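Local coordinates for putative NAD-dependent epimerase/dehydratase (PDB 3E8X), which is of unknown function but binds NADP and is probably an NAD(P)-dependent epimerase or dehydratase of the short-chain dehydrogenase type, at residues G28-V33 and E55-E60; S39-K42 and E47-A50; I123-M128 and Q211-K216; D156-K159 and D164-I167; R197-K202 and V220-T225. One frame throughout, in Å; residues are numbered along the deposited sequence. Where two conformers were deposited one is given.

Contact 1: residues G28-V33 and E55-E60; sequences GANGKV and EEQGPE. With NAP (NADP nicotinamide-adenine-dinucleotide phosphate), chain B.
Asn30 and Gln57 reach toward each other and meet beside the 2'-phosphate of NADP. Gln57 was modelled in two conformers, so what follows about its amide holds for one of them. The CB of Asn30 lies 3.3 Å from Gln57 OE1. Its CG stands anti to the backbone N (chi1 -158°), which lays the Asn30 amide over that of Gln57 with the two planes 24° apart; CG then lies near Gln57 OE1 and NAP O1X. From there the branches part. ND2 gives a hydrogen bond of 2.7 Å to NAP O1X at 159°, while Gln57 NE2 donates to NAP O2X at 3.3 Å. Two amide nitrogens thus lie close together without bonding, because each spends a proton on the same phosphate. OD1 of Asn30 turns the other way, accepting from Arg35 and from a water 3.0 Å away that also donates to Gln57 O. An amide suits this place because it can donate and accept at once. Further along, the backbone N of Lys32 donates to NAP O2A (2.9 Å) and that of Val33 to NAP O2N (2.8 Å). Gly31, the N-cap, has no room for a side chain against NAP O5B. This is the glycine-rich turn of a Rossmann fold. It points the N-terminal end of helix 32-43 at the diphosphate, beside strand 47-52, where Ala29 packs on Ala50, while Gln57 leads into helix 58-63.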
# COMPACT_ATOMS: atom_id res chain seq x y z
N GLY A 28 5.13 18.51 -1.71
CA GLY A 28 3.97 18.95 -0.94
C GLY A 28 4.16 20.35 -0.38
O GLY A 28 3.58 20.66 0.66
N ALA A 29 4.92 21.18 -1.10
CA ALA A 29 5.46 22.44 -0.55
C ALA A 29 4.40 23.55 -0.28
O ALA A 29 4.67 24.52 0.48
CB ALA A 29 6.65 22.99 -1.42
N ASN A 30 3.22 23.42 -0.89
CA ASN A 30 2.11 24.34 -0.64
C ASN A 30 1.23 23.99 0.56
O ASN A 30 0.31 24.75 0.89
CB ASN A 30 1.24 24.50 -1.89
CG ASN A 30 0.43 25.81 -1.87
OD1 ASN A 30 0.97 26.89 -1.55
ND2 ASN A 30 -0.86 25.72 -2.22
N GLY A 31 1.52 22.86 1.22
CA GLY A 31 0.81 22.45 2.42
C GLY A 31 1.20 23.29 3.64
O GLY A 31 2.14 24.05 3.59
N LYS A 32 0.46 23.11 4.73
CA LYS A 32 0.55 23.98 5.90
C LYS A 32 1.87 23.76 6.63
O LYS A 32 2.60 24.73 6.86
CB LYS A 32 -0.65 23.75 6.83
CG LYS A 32 -2.00 24.09 6.22
CD LYS A 32 -3.18 23.33 6.89
CE LYS A 32 -4.34 23.10 5.96
NZ LYS A 32 -4.81 21.69 6.08
N VAL A 33 2.22 22.51 6.94
CA VAL A 33 3.55 22.19 7.47
C VAL A 33 4.69 22.64 6.53
O VAL A 33 5.62 23.32 6.97
CB VAL A 33 3.70 20.70 7.83
CG1 VAL A 33 5.17 20.39 8.28
CG2 VAL A 33 2.73 20.31 8.93
N GLU A 55 2.24 26.74 -11.27
CA GLU A 55 3.26 27.78 -11.26
C GLU A 55 2.85 29.02 -10.44
O GLU A 55 3.70 29.75 -9.93
CB GLU A 55 3.59 28.19 -12.71
CG GLU A 55 5.06 28.53 -12.98
CD GLU A 55 5.38 28.67 -14.46
OE1 GLU A 55 4.71 29.46 -15.16
OE2 GLU A 55 6.31 27.98 -14.91
N GLU A 56 1.54 29.27 -10.35
CA GLU A 56 1.02 30.47 -9.69
C GLU A 56 1.22 30.41 -8.17
O GLU A 56 1.18 31.44 -7.50
CB GLU A 56 -0.45 30.71 -10.09
CG GLU A 56 -0.64 31.16 -11.56
CD GLU A 56 -2.10 31.46 -11.91
OE1 GLU A 56 -2.89 31.82 -11.00
OE2 GLU A 56 -2.48 31.36 -13.11
N GLN A 57 1.48 29.21 -7.63
CA GLN A 57 1.73 29.05 -6.19
C GLN A 57 3.16 29.45 -5.82
O GLN A 57 3.45 29.73 -4.66
CB GLN A 57 1.48 27.61 -5.76
CG GLN A 57 0.02 27.23 -5.59
CD GLN A 57 -0.12 25.73 -5.30
OE1 GLN A 57 0.89 25.00 -5.14
NE2 GLN A 57 -1.36 25.26 -5.25
N GLY A 58 4.03 29.52 -6.83
CA GLY A 58 5.44 29.82 -6.63
C GLY A 58 5.88 31.17 -6.02
O GLY A 58 6.70 31.19 -5.12
N PRO A 59 5.38 32.29 -6.55
CA PRO A 59 5.76 33.58 -5.99
C PRO A 59 5.60 33.69 -4.47
O PRO A 59 6.53 34.19 -3.81
CB PRO A 59 4.88 34.58 -6.75
CG PRO A 59 4.62 33.90 -8.06
CD PRO A 59 4.50 32.45 -7.72
N GLU A 60 4.49 33.22 -3.90
CA GLU A 60 4.32 33.31 -2.43
C GLU A 60 5.20 32.34 -1.67
O GLU A 60 5.60 32.61 -0.53
CB GLU A 60 2.85 33.19 -2.02
CG GLU A 60 2.04 34.44 -2.38
CD GLU A 60 0.65 34.46 -1.74
OE1 GLU A 60 0.34 33.68 -0.81
OE2 GLU A 60 -0.12 35.30 -2.17
PA NAP B . -1.72 19.89 3.81
O1A NAP B . -2.95 19.15 3.28
O2A NAP B . -1.84 21.34 4.24
O5B NAP B . -0.55 19.67 2.71
C5B NAP B . -0.65 18.74 1.62
C4B NAP B . -0.02 19.25 0.33
O4B NAP B . 0.03 18.14 -0.58
C3B NAP B . -0.80 20.38 -0.39
O3B NAP B . -0.05 21.58 -0.60
C2B NAP B . -1.15 19.79 -1.75
O2B NAP B . -1.10 20.70 -2.88
C1B NAP B . -0.08 18.70 -1.89
N9A NAP B . -0.47 17.74 -2.95
C8A NAP B . -1.65 17.11 -3.07
N7A NAP B . -1.63 16.37 -4.20
C5A NAP B . -0.42 16.53 -4.77
C6A NAP B . 0.19 16.03 -5.92
N6A NAP B . -0.49 15.17 -6.72
N1A NAP B . 1.44 16.41 -6.27
C2A NAP B . 2.10 17.26 -5.49
N3A NAP B . 1.55 17.77 -4.37
C4A NAP B . 0.30 17.41 -3.98
O3 NAP B . -1.17 19.04 5.10
PN NAP B . -0.34 19.58 6.39
O1N NAP B . -1.36 20.02 7.41
O2N NAP B . 0.79 20.42 5.85
O5D NAP B . 0.23 18.26 7.09
C5D NAP B . 1.37 17.58 6.57
C4D NAP B . 1.11 16.09 6.68
O4D NAP B . 0.97 15.68 8.04
C3D NAP B . -0.19 15.70 5.99
O3D NAP B . 0.07 15.50 4.59
C2D NAP B . -0.69 14.49 6.80
O2D NAP B . -0.50 13.26 6.13
C1D NAP B . 0.16 14.49 8.09
N1N NAP B . -0.60 14.42 9.38
C2N NAP B . -1.72 15.15 9.61
C3N NAP B . -2.38 15.06 10.85
C7N NAP B . -3.61 15.88 11.17
O7N NAP B . -3.95 16.01 12.36
N7N NAP B . -4.27 16.48 10.16
C4N NAP B . -1.88 14.21 11.83
C5N NAP B . -0.73 13.48 11.58
C6N NAP B . -0.11 13.61 10.34
P2B NAP B . -2.15 21.93 -3.15
O1X NAP B . -1.60 23.12 -2.41
O2X NAP B . -2.11 22.12 -4.66
O3X NAP B . -3.45 21.43 -2.55
O HOH W 1 1.57 29.60 -2.57

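Contact 2: residues S39-K42 and E47-A50; sequences SELK and EPVA
Pro48 carries this contact, laying its ring against the helix turn formed by Leu41 and Lys42. CG of Pro48 comes within 3.7 Å of Leu41 CB, and the two side chains run past each other in opposite directions. Leu41 points its CG away from its own carbonyl carbon (chi1 -71°), which brings CD1 alongside the ring, 4.1 Å from Pro48 CB. The same Pro48 CG also rests 3.8 Å from the backbone N of Lys42. Lys42 offers only the base of its side chain, and its extended chain then carries the ammonium group away. Each residue fits its place: proline gives a compact, rigid surface, leucine a branched end that goes on to Val24 and Val26 of strand 23-27, and lysine an aliphatic root beneath a solvent-seeking tip. The helix is the crossover of the beta-alpha-beta unit made by strand 23-27, helix 32-43 and strand 47-52. Apart from the backbone N of Lys42 the contact is carbon against carbon, and it relies on shape and on the exclusion of water, not on directed bonds.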
# COMPACT_ATOMS: atom_id res chain seq x y z
N SER A 39 10.61 28.24 5.42
CA SER A 39 11.26 29.23 6.24
C SER A 39 12.25 28.63 7.24
O SER A 39 13.34 29.13 7.41
CB SER A 39 10.19 30.06 6.97
OG SER A 39 10.79 31.02 7.80
N GLU A 40 11.88 27.53 7.87
CA GLU A 40 12.78 26.90 8.82
C GLU A 40 14.06 26.42 8.16
O GLU A 40 15.13 26.62 8.71
CB GLU A 40 12.07 25.78 9.53
CG GLU A 40 10.87 26.25 10.37
CD GLU A 40 11.24 27.20 11.51
OE1 GLU A 40 12.41 27.28 11.95
OE2 GLU A 40 10.30 27.86 11.99
N LEU A 41 13.96 25.86 6.95
CA LEU A 41 15.11 25.36 6.22
C LEU A 41 16.01 26.52 5.78
O LEU A 41 17.24 26.48 5.92
CB LEU A 41 14.65 24.51 5.01
CG LEU A 41 14.01 23.14 5.24
CD1 LEU A 41 13.42 22.66 3.91
CD2 LEU A 41 15.00 22.12 5.83
N LYS A 42 15.40 27.57 5.26
CA LYS A 42 16.13 28.74 4.86
C LYS A 42 16.96 29.30 6.03
O LYS A 42 18.15 29.63 5.89
CB LYS A 42 15.14 29.80 4.37
CG LYS A 42 15.76 31.13 4.25
CD LYS A 42 14.88 32.14 3.60
CE LYS A 42 15.68 33.41 3.37
NZ LYS A 42 14.91 34.39 2.60
N GLU A 47 18.88 25.42 1.16
CA GLU A 47 18.19 25.95 -0.00
C GLU A 47 16.93 25.11 -0.23
O GLU A 47 17.00 24.04 -0.77
CB GLU A 47 19.11 25.94 -1.22
CG GLU A 47 20.36 26.72 -0.96
CD GLU A 47 21.03 27.24 -2.22
OE1 GLU A 47 20.87 26.63 -3.31
OE2 GLU A 47 21.72 28.27 -2.11
N PRO A 48 15.76 25.63 0.23
CA PRO A 48 14.52 24.92 -0.02
C PRO A 48 14.01 25.10 -1.45
O PRO A 48 13.91 26.23 -1.98
CB PRO A 48 13.54 25.52 1.02
CG PRO A 48 14.32 26.46 1.84
CD PRO A 48 15.49 26.87 0.99
N VAL A 49 13.72 23.96 -2.07
CA VAL A 49 13.19 23.88 -3.42
C VAL A 49 11.77 23.42 -3.25
O VAL A 49 11.53 22.32 -2.78
CB VAL A 49 14.04 22.93 -4.34
CG1 VAL A 49 13.38 22.81 -5.76
CG2 VAL A 49 15.54 23.40 -4.42
N ALA A 50 10.82 24.29 -3.59
CA ALA A 50 9.40 23.97 -3.41
C ALA A 50 8.85 23.30 -4.65
O ALA A 50 8.96 23.86 -5.77
CB ALA A 50 8.60 25.25 -3.09

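Contact 3: residues I123-M128 and Q211-K216; sequences IKRFIM and QHTIGK
Arg125 meets Thr213 and Ile214 with its guanidinium group. The polar part of the contact is one weak hydrogen bond, in which Arg125 NH2 approaches Thr213 OG1 to 2.8 Å but at only 116°. The hydroxyl lies at the edge of the guanidinium, near its plane, and is more firmly engaged with Gln210 O. The arginine, too, has stronger partners elsewhere: NH1 bonds Thr166 OG1 and Asp164 O, while NE and NH2 reach Val208 O and Leu207 O at and just after the end of helix 197-207. Arginine suits such a buried position because it has several N-H groups to offer to carbonyl and hydroxyl oxygens. The apolar part is a sandwich. Ile127 CD1 sits 3.3 Å above the centre of one guanidinium face, and Ile214 CG1 lies over the opposite face toward the rim, 3.8 Å from Arg125 NH1. A bend at chi2 (60°) turns the Arg125 chain toward the loop. Within that loop, Lys216 N bonds Thr213 O and closes a type II beta turn, with Gly215 supplying the positive phi that its third position requires. The contact ties the start of a parallel strand of the Rossmann-type sheet to the loop joining helix 197-207 to strand 216-223.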
# COMPACT_ATOMS: atom_id res chain seq x y z
N ILE A 123 20.14 10.26 -4.37
CA ILE A 123 19.89 11.24 -3.31
C ILE A 123 19.74 10.45 -2.01
O ILE A 123 18.80 9.68 -1.86
CB ILE A 123 18.63 12.07 -3.60
CG1 ILE A 123 18.77 12.82 -4.92
CG2 ILE A 123 18.35 13.08 -2.46
CD1 ILE A 123 17.43 13.37 -5.44
N LYS A 124 20.66 10.59 -1.09
CA LYS A 124 20.72 9.69 0.08
C LYS A 124 19.73 10.08 1.19
O LYS A 124 19.15 9.23 1.84
CB LYS A 124 22.16 9.62 0.64
CG LYS A 124 23.17 8.99 -0.33
CD LYS A 124 23.37 7.44 -0.14
CE LYS A 124 22.07 6.52 0.02
NZ LYS A 124 22.28 5.58 1.21
N ARG A 125 19.54 11.37 1.39
CA ARG A 125 18.82 11.88 2.56
C ARG A 125 17.33 12.06 2.29
O ARG A 125 16.93 12.77 1.38
CB ARG A 125 19.49 13.16 3.05
CG ARG A 125 18.98 13.67 4.39
CD ARG A 125 19.18 12.67 5.52
NE ARG A 125 18.95 13.22 6.87
CZ ARG A 125 18.32 12.57 7.84
NH1 ARG A 125 17.85 11.36 7.64
NH2 ARG A 125 18.15 13.13 9.02
N PHE A 126 16.51 11.37 3.09
CA PHE A 126 15.08 11.36 2.92
C PHE A 126 14.38 11.50 4.29
O PHE A 126 14.57 10.68 5.20
CB PHE A 126 14.66 10.08 2.21
CG PHE A 126 13.27 10.12 1.62
CD1 PHE A 126 13.10 10.15 0.24
CD2 PHE A 126 12.14 10.07 2.43
CE1 PHE A 126 11.84 10.18 -0.31
CE2 PHE A 126 10.86 10.12 1.88
CZ PHE A 126 10.71 10.17 0.50
N ILE A 127 13.56 12.54 4.41
CA ILE A 127 12.72 12.73 5.61
C ILE A 127 11.23 12.53 5.24
O ILE A 127 10.67 13.22 4.38
CB ILE A 127 12.91 14.17 6.22
CG1 ILE A 127 14.40 14.62 6.12
CG2 ILE A 127 12.25 14.27 7.65
CD1 ILE A 127 15.37 13.76 6.82
N MSE A 128 10.62 11.54 5.88
CA MSE A 128 9.22 11.26 5.76
C MSE A 128 8.43 11.95 6.88
O MSE A 128 8.74 11.83 8.07
CB MSE A 128 9.00 9.77 5.85
CG MSE A 128 7.57 9.36 6.00
SE MSE A 128 6.70 9.71 4.30
CE MSE A 128 7.34 8.29 3.20
N GLN A 211 23.34 13.50 10.88
CA GLN A 211 23.71 12.12 10.53
C GLN A 211 23.25 11.12 11.61
O GLN A 211 22.84 10.02 11.31
CB GLN A 211 25.24 12.05 10.25
CG GLN A 211 25.88 10.65 10.07
CD GLN A 211 27.40 10.67 9.69
OE1 GLN A 211 28.30 10.84 10.53
NE2 GLN A 211 27.67 10.47 8.39
N HIS A 212 23.29 11.53 12.88
CA HIS A 212 22.92 10.65 13.96
C HIS A 212 21.43 10.37 13.97
O HIS A 212 20.97 9.54 14.74
CB HIS A 212 23.41 11.19 15.32
CG HIS A 212 22.56 12.30 15.90
ND1 HIS A 212 22.80 13.63 15.66
CD2 HIS A 212 21.52 12.27 16.78
CE1 HIS A 212 21.90 14.37 16.28
NE2 HIS A 212 21.12 13.57 16.98
N THR A 213 20.66 11.05 13.12
CA THR A 213 19.20 10.81 13.09
C THR A 213 18.83 9.82 11.99
O THR A 213 17.66 9.39 11.89
CB THR A 213 18.36 12.10 13.00
OG1 THR A 213 18.53 12.71 11.72
CG2 THR A 213 18.68 13.10 14.18
N ILE A 214 19.82 9.43 11.19
CA ILE A 214 19.62 8.44 10.11
C ILE A 214 19.17 7.09 10.66
O ILE A 214 19.74 6.61 11.66
CB ILE A 214 20.87 8.29 9.22
CG1 ILE A 214 21.11 9.58 8.41
CG2 ILE A 214 20.77 7.03 8.31
CD1 ILE A 214 22.56 9.67 7.82
N GLY A 215 18.13 6.51 10.02
CA GLY A 215 17.52 5.25 10.46
C GLY A 215 16.55 5.33 11.62
O GLY A 215 16.05 4.31 12.10
N LYS A 216 16.25 6.54 12.05
CA LYS A 216 15.36 6.81 13.18
C LYS A 216 13.92 7.01 12.78
O LYS A 216 13.63 7.76 11.86
CB LYS A 216 15.79 8.07 13.93
CG LYS A 216 17.19 8.00 14.48
CD LYS A 216 17.31 7.18 15.70
CE LYS A 216 18.81 7.13 16.10
NZ LYS A 216 18.92 6.89 17.56

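Contact 4: residues D156-K159 and D164-I167; sequences DELK and DYTI
Leu158 and Tyr165 approach at a slant, CG of the leucine resting 3.6 Å from CB of the tyrosine. Tyr165 has its CG between its own backbone N and carbonyl carbon (chi1 68°), and this carries the ring back along the end of the helix toward Lys159. The ring meets Leu158 O and Lys159 CA obliquely. Its OH lies 3.7 Å from Lys159 CG and 2.7 Å from a water in the plane of the ring, and that water donates to Lys159 O at 2.7 Å. Leu158 CD2 slides antiparallel past Ile167 CG1, 3.8 Å away, while Lys159 passes at about a right angle to Ile167, its CG 3.8 Å from Ile167 CD1. Leucine and isoleucine suit the buried side, and lysine and tyrosine the margin, where aliphatic or aromatic carbon can pack and a polar tip can reach water. With an alanine in place of Tyr165, CB would still meet Leu158, but the loss of the ring would probably open a gap beside Lys159 and leave the bridging water without its hydroxyl partner. Helix 145-160 here lies over strand 164-174 in a beta-alpha-beta unit begun by strand 125-129. Leu158 continues onto Phe126 of strand 125-129 and Ile115 of helix 100-121, Tyr165 and Ile167 reach Thr217 of strand 216-223, and Glu157 packs on Arg160 of the second subunit.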
# COMPACT_ATOMS: atom_id res chain seq x y z
N ASP A 156 6.97 1.79 5.61
CA ASP A 156 7.64 0.49 5.42
C ASP A 156 8.46 0.40 4.13
O ASP A 156 9.52 -0.18 4.12
CB ASP A 156 6.63 -0.66 5.50
CG ASP A 156 6.12 -0.89 6.92
OD1 ASP A 156 6.67 -0.32 7.91
OD2 ASP A 156 5.11 -1.60 7.04
N GLU A 157 7.95 0.99 3.07
CA GLU A 157 8.71 1.11 1.83
C GLU A 157 10.05 1.87 2.04
O GLU A 157 11.10 1.46 1.57
CB GLU A 157 7.84 1.80 0.77
CG GLU A 157 8.49 1.86 -0.61
CD GLU A 157 8.30 0.58 -1.44
OE1 GLU A 157 7.58 -0.38 -1.06
OE2 GLU A 157 8.84 0.61 -2.57
N LEU A 158 9.99 2.98 2.76
CA LEU A 158 11.19 3.75 3.13
C LEU A 158 12.16 2.94 3.98
O LEU A 158 13.37 2.95 3.73
CB LEU A 158 10.80 5.05 3.86
CG LEU A 158 11.90 6.10 4.10
CD1 LEU A 158 12.69 6.38 2.83
CD2 LEU A 158 11.28 7.42 4.75
N LYS A 159 11.61 2.24 4.96
CA LYS A 159 12.42 1.40 5.83
C LYS A 159 13.12 0.25 5.09
O LYS A 159 14.17 -0.17 5.53
CB LYS A 159 11.61 0.82 7.01
CG LYS A 159 11.14 1.79 8.05
CD LYS A 159 10.24 1.08 9.10
CE LYS A 159 9.82 1.99 10.24
NZ LYS A 159 9.28 1.24 11.45
N ASP A 164 19.13 7.11 3.49
CA ASP A 164 19.49 7.58 4.82
C ASP A 164 18.27 8.33 5.35
O ASP A 164 18.18 9.55 5.24
CB ASP A 164 20.69 8.51 4.75
CG ASP A 164 21.99 7.79 4.52
OD1 ASP A 164 22.07 6.55 4.71
OD2 ASP A 164 22.95 8.50 4.16
N TYR A 165 17.35 7.58 5.92
CA TYR A 165 16.02 8.11 6.18
C TYR A 165 15.87 8.56 7.61
O TYR A 165 16.59 8.13 8.49
CB TYR A 165 14.91 7.08 5.82
CG TYR A 165 14.84 5.85 6.71
CD1 TYR A 165 14.15 5.87 7.91
CD2 TYR A 165 15.46 4.64 6.32
CE1 TYR A 165 14.09 4.74 8.74
CE2 TYR A 165 15.41 3.50 7.17
CZ TYR A 165 14.70 3.56 8.35
OH TYR A 165 14.65 2.47 9.18
N THR A 166 14.89 9.43 7.83
CA THR A 166 14.31 9.67 9.17
C THR A 166 12.82 9.81 8.93
O THR A 166 12.39 10.52 8.01
CB THR A 166 14.84 10.98 9.83
OG1 THR A 166 16.27 10.95 9.89
CG2 THR A 166 14.25 11.13 11.24
N ILE A 167 12.05 9.10 9.76
CA ILE A 167 10.58 9.14 9.78
C ILE A 167 10.08 9.82 11.08
O ILE A 167 10.36 9.38 12.23
CB ILE A 167 9.90 7.73 9.68
CG1 ILE A 167 10.32 6.97 8.39
CG2 ILE A 167 8.38 7.84 9.72
CD1 ILE A 167 10.15 5.42 8.46
O HOH W 2 15.32 0.19 7.97

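Contact 5: residues R197-K202 and V220-T225; sequences RHDVAK and VLNGDT. With NAP (NADP nicotinamide-adenine-dinucleotide phosphate), chain B.
The Asp199 carboxylate and the Asn222 amide stand almost perpendicular, their planes 82° apart, and meet through one hydrogen bond that ties the first turn of helix 197-207 to strand 216-223. Asn222 ND2 gives a proton to Asp199 OD2 at 2.7 Å and 165°. The donor approaches from above the carboxylate plane, 51° out of it, whereas OD2 lies close to the plane of the amide. Arg197, on the same helix, turns the edge of its guanidinium to the cofactor. NE donates to NAP O1N at 2.6 Å, and NH2 adds a weak bond of 3.2 Å to that same NAP O1N. The Arg197 chain runs extended from CG to NE, long enough to reach the nicotinamide-side phosphate, and NH1 is held by Asn175 OD1. Asp199 OD2 also accepts from Thr196 OG1 and Thr179 N, and OD1 from Gly180 N, while the Asn222 amide bonds Lys181 O and Thr196 N. A leucine in place of Asn222 would probably deprive Asp199 of one donor and leave Thr196 N and Lys181 O without their side-chain mate. Asparagine suits a site needing both donor and acceptor; aspartate, with four donors around its carboxylate, is probably kept in its charged form despite burial.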
# COMPACT_ATOMS: atom_id res chain seq x y z
N ARG A 197 1.75 22.67 13.77
CA ARG A 197 2.41 22.51 12.49
C ARG A 197 3.76 23.27 12.40
O ARG A 197 4.68 22.83 11.69
CB ARG A 197 1.46 22.93 11.37
CG ARG A 197 0.30 21.99 11.16
CD ARG A 197 -0.56 22.42 9.96
NE ARG A 197 -1.52 21.39 9.58
CZ ARG A 197 -2.67 21.19 10.20
NH1 ARG A 197 -3.07 21.97 11.19
NH2 ARG A 197 -3.45 20.21 9.79
N HIS A 198 3.84 24.43 13.07
CA HIS A 198 5.08 25.21 13.15
C HIS A 198 6.20 24.35 13.75
O HIS A 198 7.30 24.32 13.24
CB HIS A 198 4.94 26.44 14.05
CG HIS A 198 4.34 27.63 13.38
ND1 HIS A 198 5.01 28.36 12.41
CD2 HIS A 198 3.15 28.26 13.57
CE1 HIS A 198 4.24 29.36 12.02
NE2 HIS A 198 3.12 29.34 12.72
N ASP A 199 5.88 23.65 14.83
CA ASP A 199 6.84 22.90 15.57
C ASP A 199 7.27 21.64 14.83
O ASP A 199 8.43 21.28 14.91
CB ASP A 199 6.32 22.60 16.99
CG ASP A 199 6.30 23.82 17.90
OD1 ASP A 199 7.29 24.61 17.86
OD2 ASP A 199 5.30 23.97 18.68
N VAL A 200 6.37 20.99 14.09
CA VAL A 200 6.72 19.88 13.20
C VAL A 200 7.75 20.37 12.20
O VAL A 200 8.74 19.69 11.97
CB VAL A 200 5.47 19.29 12.44
CG1 VAL A 200 5.88 18.18 11.42
CG2 VAL A 200 4.44 18.80 13.43
N ALA A 201 7.49 21.54 11.60
CA ALA A 201 8.41 22.08 10.62
C ALA A 201 9.81 22.30 11.25
O ALA A 201 10.82 22.02 10.62
CB ALA A 201 7.85 23.37 9.96
N LYS A 202 9.83 22.85 12.47
CA LYS A 202 11.05 23.10 13.23
C LYS A 202 11.82 21.80 13.50
O LYS A 202 13.04 21.77 13.38
CB LYS A 202 10.71 23.81 14.55
CG LYS A 202 10.55 25.29 14.44
CD LYS A 202 10.10 25.91 15.76
CE LYS A 202 9.50 27.30 15.60
NZ LYS A 202 10.44 28.25 14.96
N VAL A 220 6.26 12.44 17.73
CA VAL A 220 6.55 13.77 18.29
C VAL A 220 5.26 14.52 18.64
O VAL A 220 4.35 14.61 17.81
CB VAL A 220 7.55 14.59 17.40
CG1 VAL A 220 7.02 14.87 15.97
CG2 VAL A 220 8.04 15.84 18.17
N LEU A 221 5.19 14.98 19.91
CA LEU A 221 4.11 15.81 20.44
C LEU A 221 4.69 17.13 20.94
O LEU A 221 5.90 17.26 21.10
CB LEU A 221 3.39 15.07 21.59
CG LEU A 221 2.81 13.67 21.24
CD1 LEU A 221 2.22 12.96 22.46
CD2 LEU A 221 1.80 13.75 20.08
N ASN A 222 3.84 18.14 21.18
CA ASN A 222 4.32 19.29 21.97
C ASN A 222 4.53 18.79 23.38
O ASN A 222 3.85 17.89 23.84
CB ASN A 222 3.39 20.53 21.95
CG ASN A 222 3.59 21.44 20.71
OD1 ASN A 222 2.64 21.66 19.98
ND2 ASN A 222 4.81 21.99 20.49
N GLY A 223 5.48 19.40 24.07
CA GLY A 223 5.91 18.98 25.40
C GLY A 223 6.81 20.05 26.01
O GLY A 223 6.59 21.26 25.78
N ASP A 224 7.85 19.63 26.70
CA ASP A 224 8.64 20.54 27.51
C ASP A 224 10.11 20.70 27.15
O ASP A 224 10.79 21.52 27.73
CB ASP A 224 8.52 20.09 28.95
CG ASP A 224 7.12 20.35 29.52
OD1 ASP A 224 6.46 21.34 29.10
OD2 ASP A 224 6.68 19.56 30.39
N THR A 225 10.59 19.93 26.19
CA THR A 225 11.98 19.91 25.89
C THR A 225 12.22 20.74 24.62
O THR A 225 11.58 20.52 23.61
CB THR A 225 12.50 18.49 25.67
OG1 THR A 225 12.06 17.65 26.73
CG2 THR A 225 14.02 18.46 25.54
PA NAP B . -1.72 19.89 3.81
O1A NAP B . -2.95 19.15 3.28
O2A NAP B . -1.84 21.34 4.24
O5B NAP B . -0.55 19.67 2.71
C5B NAP B . -0.65 18.74 1.62
C4B NAP B . -0.02 19.25 0.33
O4B NAP B . 0.03 18.14 -0.58
C3B NAP B . -0.80 20.38 -0.39
O3B NAP B . -0.05 21.58 -0.60
C2B NAP B . -1.15 19.79 -1.75
O2B NAP B . -1.10 20.70 -2.88
C1B NAP B . -0.08 18.70 -1.89
N9A NAP B . -0.47 17.74 -2.95
C8A NAP B . -1.65 17.11 -3.07
N7A NAP B . -1.63 16.37 -4.20
C5A NAP B . -0.42 16.53 -4.77
C6A NAP B . 0.19 16.03 -5.92
N6A NAP B . -0.49 15.17 -6.72
N1A NAP B . 1.44 16.41 -6.27
C2A NAP B . 2.10 17.26 -5.49
N3A NAP B . 1.55 17.77 -4.37
C4A NAP B . 0.30 17.41 -3.98
O3 NAP B . -1.17 19.04 5.10
PN NAP B . -0.34 19.58 6.39
O1N NAP B . -1.36 20.02 7.41
O2N NAP B . 0.79 20.42 5.85
O5D NAP B . 0.23 18.26 7.09
C5D NAP B . 1.37 17.58 6.57
C4D NAP B . 1.11 16.09 6.68
O4D NAP B . 0.97 15.68 8.04
C3D NAP B . -0.19 15.70 5.99
O3D NAP B . 0.07 15.50 4.59
C2D NAP B . -0.69 14.49 6.80
O2D NAP B . -0.50 13.26 6.13
C1D NAP B . 0.16 14.49 8.09
N1N NAP B . -0.60 14.42 9.38
C2N NAP B . -1.72 15.15 9.61
C3N NAP B . -2.38 15.06 10.85
C7N NAP B . -3.61 15.88 11.17
O7N NAP B . -3.95 16.01 12.36
N7N NAP B . -4.27 16.48 10.16
C4N NAP B . -1.88 14.21 11.83
C5N NAP B . -0.73 13.48 11.58
C6N NAP B . -0.11 13.61 10.34
P2B NAP B . -2.15 21.93 -3.15
O1X NAP B . -1.60 23.12 -2.41
O2X NAP B . -2.11 22.12 -4.66
O3X NAP B . -3.45 21.43 -2.55

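How the contacts relate
Contact 1 lies at the surface, whereas contacts 2, 3 and 5 are buried and contact 4 is partly so. Contacts 2 and 4 are the same kind of joint, helix against following strand in a beta-alpha-beta unit, and both rest mainly on apolar carbon, contact 4 adding a water bridge. Contacts 3 and 5 bury polar groups instead, at loops and helix ends. Contacts 1 and 5 share NADP and its nicotinamide-side phosphate, contact 1 also holding the other two, and touch where Lys32 and Val33 pack on Arg197. Helix 32-43 serves contacts 1 and 2, and a salt bridge from Glu40 to Lys202 joins contact 2 to contact 5. Contacts 3 and 4 adjoin through neighbouring strands.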